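Local coordinates for transcription antitermination protein NusB (Thermotoga maritima, PDB 1TZV) that probably binds the boxA antiterminator sequence of ribosomal RNA operons and takes part in the transcription antitermination their expression requires, at residues 88-92 with 127-131; 12-16 with 50-54; 2-8 with 38-43. One frame throughout, in Å; residues are numbered along the deposited sequence.

Contact 1: residues 88-92 with 127-131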
# COMPACT_ATOMS: atom_id res chain seq x y z
N ALA A 88 1.47 -1.60 1.37
CA ALA A 88 1.55 -2.71 2.32
C ALA A 88 2.62 -2.48 3.38
O ALA A 88 2.41 -2.85 4.55
CB ALA A 88 1.84 -4.03 1.58
N THR A 89 3.77 -1.91 3.02
CA THR A 89 4.84 -1.66 4.00
C THR A 89 4.35 -0.60 4.99
O THR A 89 4.54 -0.75 6.21
CB THR A 89 6.13 -1.22 3.28
OG1 THR A 89 6.56 -2.31 2.45
CG2 THR A 89 7.27 -0.92 4.28
N TYR A 90 3.68 0.44 4.51
CA TYR A 90 3.13 1.45 5.38
C TYR A 90 2.16 0.79 6.36
O TYR A 90 2.21 1.02 7.57
CB TYR A 90 2.36 2.50 4.56
CG TYR A 90 1.47 3.34 5.45
CD1 TYR A 90 2.00 4.35 6.27
CD2 TYR A 90 0.12 3.03 5.59
CE1 TYR A 90 1.21 5.00 7.23
CE2 TYR A 90 -0.69 3.67 6.54
CZ TYR A 90 -0.12 4.64 7.35
OH TYR A 90 -0.89 5.24 8.34
N GLU A 91 1.25 -0.03 5.84
CA GLU A 91 0.26 -0.67 6.68
C GLU A 91 0.91 -1.60 7.71
O GLU A 91 0.53 -1.59 8.90
CB GLU A 91 -0.75 -1.43 5.81
CG GLU A 91 -1.94 -1.93 6.59
CD GLU A 91 -2.97 -2.57 5.68
OE1 GLU A 91 -2.90 -3.80 5.48
OE2 GLU A 91 -3.83 -1.85 5.16
N LEU A 92 1.88 -2.38 7.28
CA LEU A 92 2.62 -3.29 8.16
C LEU A 92 3.26 -2.53 9.34
O LEU A 92 3.14 -2.91 10.52
CB LEU A 92 3.74 -3.94 7.37
CG LEU A 92 4.05 -5.42 7.21
CD1 LEU A 92 4.24 -5.75 5.73
CD2 LEU A 92 5.33 -5.73 7.96
N LEU A 127 7.01 -9.09 0.64
CA LEU A 127 6.31 -8.75 1.88
C LEU A 127 6.52 -9.76 3.01
O LEU A 127 6.60 -9.35 4.17
CB LEU A 127 4.83 -8.53 1.62
CG LEU A 127 4.50 -7.31 0.75
CD1 LEU A 127 3.01 -7.26 0.50
CD2 LEU A 127 4.96 -6.01 1.41
N ASP A 128 6.60 -11.05 2.70
CA ASP A 128 6.84 -12.04 3.75
C ASP A 128 8.18 -11.73 4.40
O ASP A 128 8.32 -11.81 5.64
CB ASP A 128 6.90 -13.47 3.19
CG ASP A 128 5.54 -14.09 2.97
OD1 ASP A 128 5.50 -15.19 2.39
OD2 ASP A 128 4.51 -13.50 3.36
N ARG A 129 9.17 -11.38 3.60
CA ARG A 129 10.50 -11.06 4.11
C ARG A 129 10.49 -9.77 4.93
O ARG A 129 11.10 -9.70 6.00
CB ARG A 129 11.50 -10.99 2.94
CG ARG A 129 11.82 -12.36 2.33
CD ARG A 129 12.42 -12.27 0.91
NE ARG A 129 13.72 -11.61 0.90
CZ ARG A 129 14.23 -10.92 -0.12
NH1 ARG A 129 15.42 -10.37 -0.01
NH2 ARG A 129 13.53 -10.76 -1.25
N ILE A 130 9.81 -8.74 4.45
CA ILE A 130 9.75 -7.49 5.21
C ILE A 130 9.02 -7.72 6.54
O ILE A 130 9.47 -7.23 7.58
CB ILE A 130 9.01 -6.38 4.42
CG1 ILE A 130 9.85 -5.96 3.21
CG2 ILE A 130 8.71 -5.19 5.33
CD1 ILE A 130 9.09 -5.06 2.23
N ALA A 131 7.92 -8.46 6.50
CA ALA A 131 7.13 -8.70 7.71
C ALA A 131 7.88 -9.51 8.75
O ALA A 131 7.81 -9.20 9.95
CB ALA A 131 5.83 -9.41 7.34
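Ala88 and Leu127 meet as bump and fork. The methyl CB of Ala88 sits between the two branches of Leu127, 3.6 Å from Leu127 CD1 and 3.7 Å from Leu127 CD2. The fork faces this way because Leu127 CG is anti to its carbonyl carbon (chi1 -66°), which brings the branches toward helix 79-94 although the side chain leaves its own helix at a slant.

One turn further along, the roles reverse. Leu92 is now the protrusion, and its CD2 presses on the backbone of Ala131, 3.5 Å from Ala131 CA, tighter than ordinary van der Waals contact. A side chain as small as that of Ala131, whose CB is 3.8 Å from Leu92 CD2, is consistent with so close an approach. Ile130 flanks the same branch with its CG2 and sends CD1 the other way, across Thr89 at about a right angle. There Ile130 CD1 rests 3.7 Å from Thr89 OG1, a hydroxyl already bonded within its own helix to the carbonyl of Leu85.

Large residues thus alternate with alanines across two nearly parallel helices, whose segment axes are 10.9 Å apart at a crossing angle of -26°. In this all-helical fold, helix 100-114 flanks the pair, with Ala107 touching Ala88 and Leu127 and Ile100 touching Ala131, while Ile61, Leu64 and Ile65 of helix 58-66 pack on Thr89.

Contact 2: residues 12-16 with 50-54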
# COMPACT_ATOMS: atom_id res chain seq x y z
N VAL A 12 -6.73 4.25 -1.64
CA VAL A 12 -5.36 4.69 -1.36
C VAL A 12 -4.47 4.24 -2.53
O VAL A 12 -3.68 5.03 -3.06
CB VAL A 12 -4.86 4.07 -0.02
CG1 VAL A 12 -3.41 4.41 0.18
CG2 VAL A 12 -5.69 4.61 1.15
N PHE A 13 -4.61 2.98 -2.93
CA PHE A 13 -3.83 2.47 -4.04
C PHE A 13 -4.10 3.27 -5.31
O PHE A 13 -3.16 3.63 -6.01
CB PHE A 13 -4.11 1.00 -4.29
CG PHE A 13 -3.43 0.49 -5.53
CD1 PHE A 13 -2.07 0.23 -5.51
CD2 PHE A 13 -4.12 0.39 -6.72
CE1 PHE A 13 -1.39 -0.11 -6.70
CE2 PHE A 13 -3.46 0.05 -7.91
CZ PHE A 13 -2.10 -0.20 -7.89
N LYS A 14 -5.36 3.55 -5.61
CA LYS A 14 -5.67 4.32 -6.81
C LYS A 14 -5.03 5.70 -6.79
O LYS A 14 -4.58 6.18 -7.84
CB LYS A 14 -7.18 4.43 -7.00
CG LYS A 14 -7.85 3.09 -7.31
CD LYS A 14 -9.34 3.25 -7.56
CE LYS A 14 -10.06 3.76 -6.32
NZ LYS A 14 -11.49 4.04 -6.58
N ALA A 15 -4.97 6.34 -5.63
CA ALA A 15 -4.34 7.66 -5.55
C ALA A 15 -2.85 7.52 -5.86
O ALA A 15 -2.29 8.32 -6.61
CB ALA A 15 -4.57 8.29 -4.17
N LEU A 16 -2.20 6.50 -5.30
CA LEU A 16 -0.78 6.26 -5.56
C LEU A 16 -0.54 5.98 -7.04
O LEU A 16 0.39 6.51 -7.63
CB LEU A 16 -0.26 5.06 -4.74
CG LEU A 16 -0.26 5.27 -3.23
CD1 LEU A 16 0.01 3.95 -2.55
CD2 LEU A 16 0.78 6.28 -2.83
N TYR A 50 -3.79 7.11 5.66
CA TYR A 50 -2.86 6.27 4.88
C TYR A 50 -2.04 7.11 3.89
O TYR A 50 -0.80 7.02 3.85
CB TYR A 50 -3.63 5.21 4.06
CG TYR A 50 -3.89 3.88 4.74
CD1 TYR A 50 -4.67 3.80 5.90
CD2 TYR A 50 -3.39 2.68 4.19
CE1 TYR A 50 -4.96 2.56 6.49
CE2 TYR A 50 -3.68 1.45 4.78
CZ TYR A 50 -4.46 1.39 5.91
OH TYR A 50 -4.79 0.17 6.43
N ILE A 51 -2.72 7.92 3.09
CA ILE A 51 -2.02 8.73 2.09
C ILE A 51 -1.05 9.70 2.75
O ILE A 51 0.08 9.86 2.30
CB ILE A 51 -3.04 9.43 1.17
CG1 ILE A 51 -3.58 8.42 0.15
CG2 ILE A 51 -2.40 10.64 0.48
CD1 ILE A 51 -2.51 7.82 -0.80
N ARG A 52 -1.46 10.34 3.85
CA ARG A 52 -0.54 11.26 4.50
C ARG A 52 0.63 10.51 5.12
O ARG A 52 1.77 11.00 5.09
CB ARG A 52 -1.27 12.10 5.55
CG ARG A 52 -2.11 13.18 4.87
CD ARG A 52 -2.89 14.04 5.84
NE ARG A 52 -2.04 14.90 6.67
CZ ARG A 52 -2.53 15.78 7.54
NH1 ARG A 52 -3.84 15.90 7.66
NH2 ARG A 52 -1.72 16.53 8.27
N GLY A 53 0.36 9.32 5.65
CA GLY A 53 1.41 8.50 6.24
C GLY A 53 2.43 8.02 5.23
O GLY A 53 3.63 7.97 5.50
N ILE A 54 1.95 7.65 4.05
CA ILE A 54 2.84 7.18 3.00
C ILE A 54 3.65 8.37 2.50
O ILE A 54 4.86 8.26 2.31
CB ILE A 54 2.03 6.52 1.86
CG1 ILE A 54 1.43 5.20 2.38
CG2 ILE A 54 2.92 6.31 0.63
CD1 ILE A 54 0.31 4.64 1.51
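Val12 spreads its two methyls over three residues of the facing helix, and the dense part of this contact gathers round them. CG2 of Val12 lies 3.6 Å from CB of Tyr50, meeting that side chain near its root and approaching the ring obliquely. The other branch, CG1, stands anti to the backbone N (chi1 174°) and points between two isoleucines, with Ile51 CD1 at 3.7 Å and Ile54 CD1 at 4.0 Å.

Ile51 supplies the matching projection. It leaves its helix at a slant, but the bend at chi2 (-62°) carries CD1 into the angle between Val12, Ala15 and Leu16, where it also comes near the carbonyl oxygen of Val12. Val12 and Ile51 run alongside one another, head to tail.

Toward the C-terminal ends of the segments the fit slackens. Leu16 and Ile54 meet end to end, and the nearest pair, Leu16 CD2 and Ile54 CG2, is 4.1 Å apart. Ala15 has only its methyl to offer, 4.0 Å from Ile51 CD1. Beyond this apolar patch, Lys14 and Arg52 leave their helices clear of the interface, Arg52 reaching the exposed surface.

Helices 5-19 and 41-56, crossing here at -46°, are further closed in by helix 79-94, whose Leu87 touches both Val12 and Tyr50, and by Leu27 of helix 27-34, which touches Leu16 and Ile51. The one polar group among the touching side chains, the hydroxyl of Tyr50, turns away to bond Glu91. No hydrogen bond joins the two segments, which suggests that at this level of the pair shape and buried aliphatic carbon, rather than polar pairing, hold the helices together.

Contact 3: residues 2-8 with 38-43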
# COMPACT_ATOMS: atom_id res chain seq x y z
N LYS A 2 -21.65 -0.09 5.23
CA LYS A 2 -20.36 0.27 5.80
C LYS A 2 -19.36 0.09 4.66
O LYS A 2 -19.51 -0.85 3.87
CB LYS A 2 -20.00 -0.69 6.93
CG LYS A 2 -18.63 -0.45 7.55
CD LYS A 2 -18.25 -1.56 8.52
CE LYS A 2 -19.37 -1.85 9.51
NZ LYS A 2 -18.95 -2.75 10.63
N THR A 3 -18.37 0.97 4.56
CA THR A 3 -17.38 0.84 3.49
C THR A 3 -16.36 -0.20 3.93
O THR A 3 -15.73 -0.06 4.97
CB THR A 3 -16.66 2.18 3.22
OG1 THR A 3 -17.63 3.19 2.92
CG2 THR A 3 -15.70 2.03 2.03
N PRO A 4 -16.19 -1.27 3.14
CA PRO A 4 -15.21 -2.28 3.55
C PRO A 4 -13.75 -1.81 3.48
O PRO A 4 -13.39 -0.94 2.67
CB PRO A 4 -15.51 -3.47 2.63
CG PRO A 4 -16.14 -2.84 1.43
CD PRO A 4 -16.99 -1.73 1.99
N ARG A 5 -12.94 -2.41 4.33
CA ARG A 5 -11.52 -2.11 4.39
C ARG A 5 -10.89 -2.27 3.01
O ARG A 5 -10.04 -1.47 2.62
CB ARG A 5 -10.82 -3.05 5.37
CG ARG A 5 -9.29 -3.01 5.32
CD ARG A 5 -8.65 -3.97 6.32
NE ARG A 5 -8.93 -5.37 6.00
CZ ARG A 5 -9.62 -6.19 6.79
NH1 ARG A 5 -9.83 -7.44 6.42
NH2 ARG A 5 -10.09 -5.76 7.95
N ARG A 6 -11.28 -3.30 2.27
CA ARG A 6 -10.71 -3.51 0.95
C ARG A 6 -10.93 -2.35 0.01
O ARG A 6 -10.05 -2.03 -0.79
CB ARG A 6 -11.27 -4.77 0.30
CG ARG A 6 -10.63 -6.06 0.78
CD ARG A 6 -11.12 -7.23 -0.05
NE ARG A 6 -10.57 -8.50 0.41
CZ ARG A 6 -11.17 -9.32 1.27
NH1 ARG A 6 -10.58 -10.45 1.62
NH2 ARG A 6 -12.37 -9.02 1.77
N ARG A 7 -12.11 -1.73 0.07
CA ARG A 7 -12.40 -0.61 -0.81
C ARG A 7 -11.67 0.65 -0.35
O ARG A 7 -11.18 1.43 -1.18
CB ARG A 7 -13.93 -0.37 -0.91
CG ARG A 7 -14.32 0.62 -2.00
CD ARG A 7 -15.79 0.49 -2.47
NE ARG A 7 -16.04 1.41 -3.57
CZ ARG A 7 -16.59 2.62 -3.44
NH1 ARG A 7 -16.76 3.39 -4.51
NH2 ARG A 7 -17.00 3.04 -2.25
N MET A 8 -11.59 0.85 0.95
CA MET A 8 -10.86 1.99 1.51
C MET A 8 -9.41 1.87 1.03
O MET A 8 -8.85 2.84 0.50
CB MET A 8 -10.92 1.92 3.05
CG MET A 8 -10.13 2.99 3.81
SD MET A 8 -8.33 2.79 3.86
CE MET A 8 -8.18 1.34 4.92
N THR A 38 -19.75 7.70 -2.04
CA THR A 38 -19.80 6.25 -1.88
C THR A 38 -18.89 5.73 -0.76
O THR A 38 -18.96 4.55 -0.39
CB THR A 38 -19.47 5.50 -3.19
OG1 THR A 38 -18.09 5.67 -3.53
CG2 THR A 38 -20.33 6.03 -4.33
N TYR A 39 -18.06 6.61 -0.20
CA TYR A 39 -17.17 6.23 0.89
C TYR A 39 -17.71 6.83 2.18
O TYR A 39 -18.03 8.02 2.21
CB TYR A 39 -15.75 6.74 0.65
CG TYR A 39 -15.05 6.11 -0.52
CD1 TYR A 39 -15.32 6.52 -1.82
CD2 TYR A 39 -14.12 5.08 -0.33
CE1 TYR A 39 -14.69 5.93 -2.91
CE2 TYR A 39 -13.49 4.48 -1.41
CZ TYR A 39 -13.77 4.91 -2.68
OH TYR A 39 -13.14 4.34 -3.75
N ASP A 40 -17.80 6.03 3.24
CA ASP A 40 -18.32 6.57 4.50
C ASP A 40 -17.27 7.38 5.26
O ASP A 40 -16.08 7.39 4.90
CB ASP A 40 -18.96 5.47 5.38
CG ASP A 40 -17.97 4.40 5.85
OD1 ASP A 40 -16.74 4.61 5.78
OD2 ASP A 40 -18.44 3.32 6.33
N LYS A 41 -17.71 8.08 6.30
CA LYS A 41 -16.82 8.93 7.08
C LYS A 41 -15.53 8.23 7.53
O LYS A 41 -14.44 8.80 7.41
CB LYS A 41 -17.60 9.48 8.30
CG LYS A 41 -16.76 10.27 9.29
CD LYS A 41 -17.59 10.71 10.49
CE LYS A 41 -16.74 11.43 11.53
NZ LYS A 41 -16.22 12.73 11.03
N LYS A 42 -15.65 7.01 8.04
CA LYS A 42 -14.49 6.25 8.50
C LYS A 42 -13.53 5.91 7.35
O LYS A 42 -12.31 6.03 7.50
CB LYS A 42 -14.96 4.96 9.19
CG LYS A 42 -13.84 4.04 9.63
CD LYS A 42 -13.06 4.60 10.80
CE LYS A 42 -11.83 3.75 11.08
NZ LYS A 42 -12.13 2.30 10.93
N ALA A 43 -14.08 5.48 6.22
CA ALA A 43 -13.22 5.14 5.08
C ALA A 43 -12.47 6.37 4.58
O ALA A 43 -11.31 6.28 4.19
CB ALA A 43 -14.05 4.53 3.97
O HOH W 1 -15.30 2.22 6.62
O HOH W 2 -19.92 2.81 1.68
O HOH W 3 -11.76 2.06 -3.99
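Arg7 lays its guanidinium flat on the ring of Tyr39, the two planes only 19° apart. NH2 lies over the middle of the ring, and Arg7 CZ is 4.1 Å from the ring centroid, a cation-pi stack. The side chain reaches this far because CG stands anti to the backbone N (chi1 -170°) and the chain runs extended to NE. Its end-on edge then faces Thr38: NH1 and NH2 both donate to Thr38 OG1, at 2.8 Å and 3.1 Å, with the oxygen practically in the guanidinium plane. Thr38 OG1 also bonds Asp36, whose negative charge would favour the arginine nearby. An alanine in place of Arg7 removes the guanidinium, which would probably leave the Tyr39 face uncovered on that side and Thr38 OG1 held by Asp36 without its two arginine donors, freer to turn.

Asp40 is the N-cap of helix 41-56, its OD1 accepting from Ala43 N at 2.8 Å. The chain before helix 5-19 docks on this helix start through a reciprocal pair of bonds. Thr3 N gives a nearly straight bond (170°) to Asp40 OD2, arriving from above the carboxylate plane, while Asp40 N returns one to Thr3 OG1 at 2.9 Å. The Thr3 and Asp40 side chains pass antiparallel, and a water bridges Thr3 O to Asp40 OD1.

Behind the polar pair, Thr3 CG2 turns to the methyl of Ala43, 3.6 Å from its CB, and approaches the Tyr39 ring obliquely. Deeper in, Met8 passes its CG by Ala43 O before its bent chain leads away to Tyr50. At the rim of Tyr39, a second water joins its hydroxyl to Arg7 O.

How the contacts relate
Contacts 2 and 3 hold the same two helices, 5-19 and 41-56, at different levels: 12-16 with 50-54 in the core, 2-8 with 38-43 where both helices begin, partly at the surface. The chemistry follows the depth. Contacts 1 and 2 are buried and apolar, with no hydrogen bond between their segments, whereas contact 3 relies on hydrogen bonds, a cation-pi stack and waters. Contact 1 joins a different pair, helices 79-94 and 117-134, with a shallower crossing than contact 2. Tyr90 packs on Ile54 and Tyr50 to join contacts 1 and 2, and Met8 on Tyr50 joins contacts 2 and 3; contacts 1 and 3 do not touch.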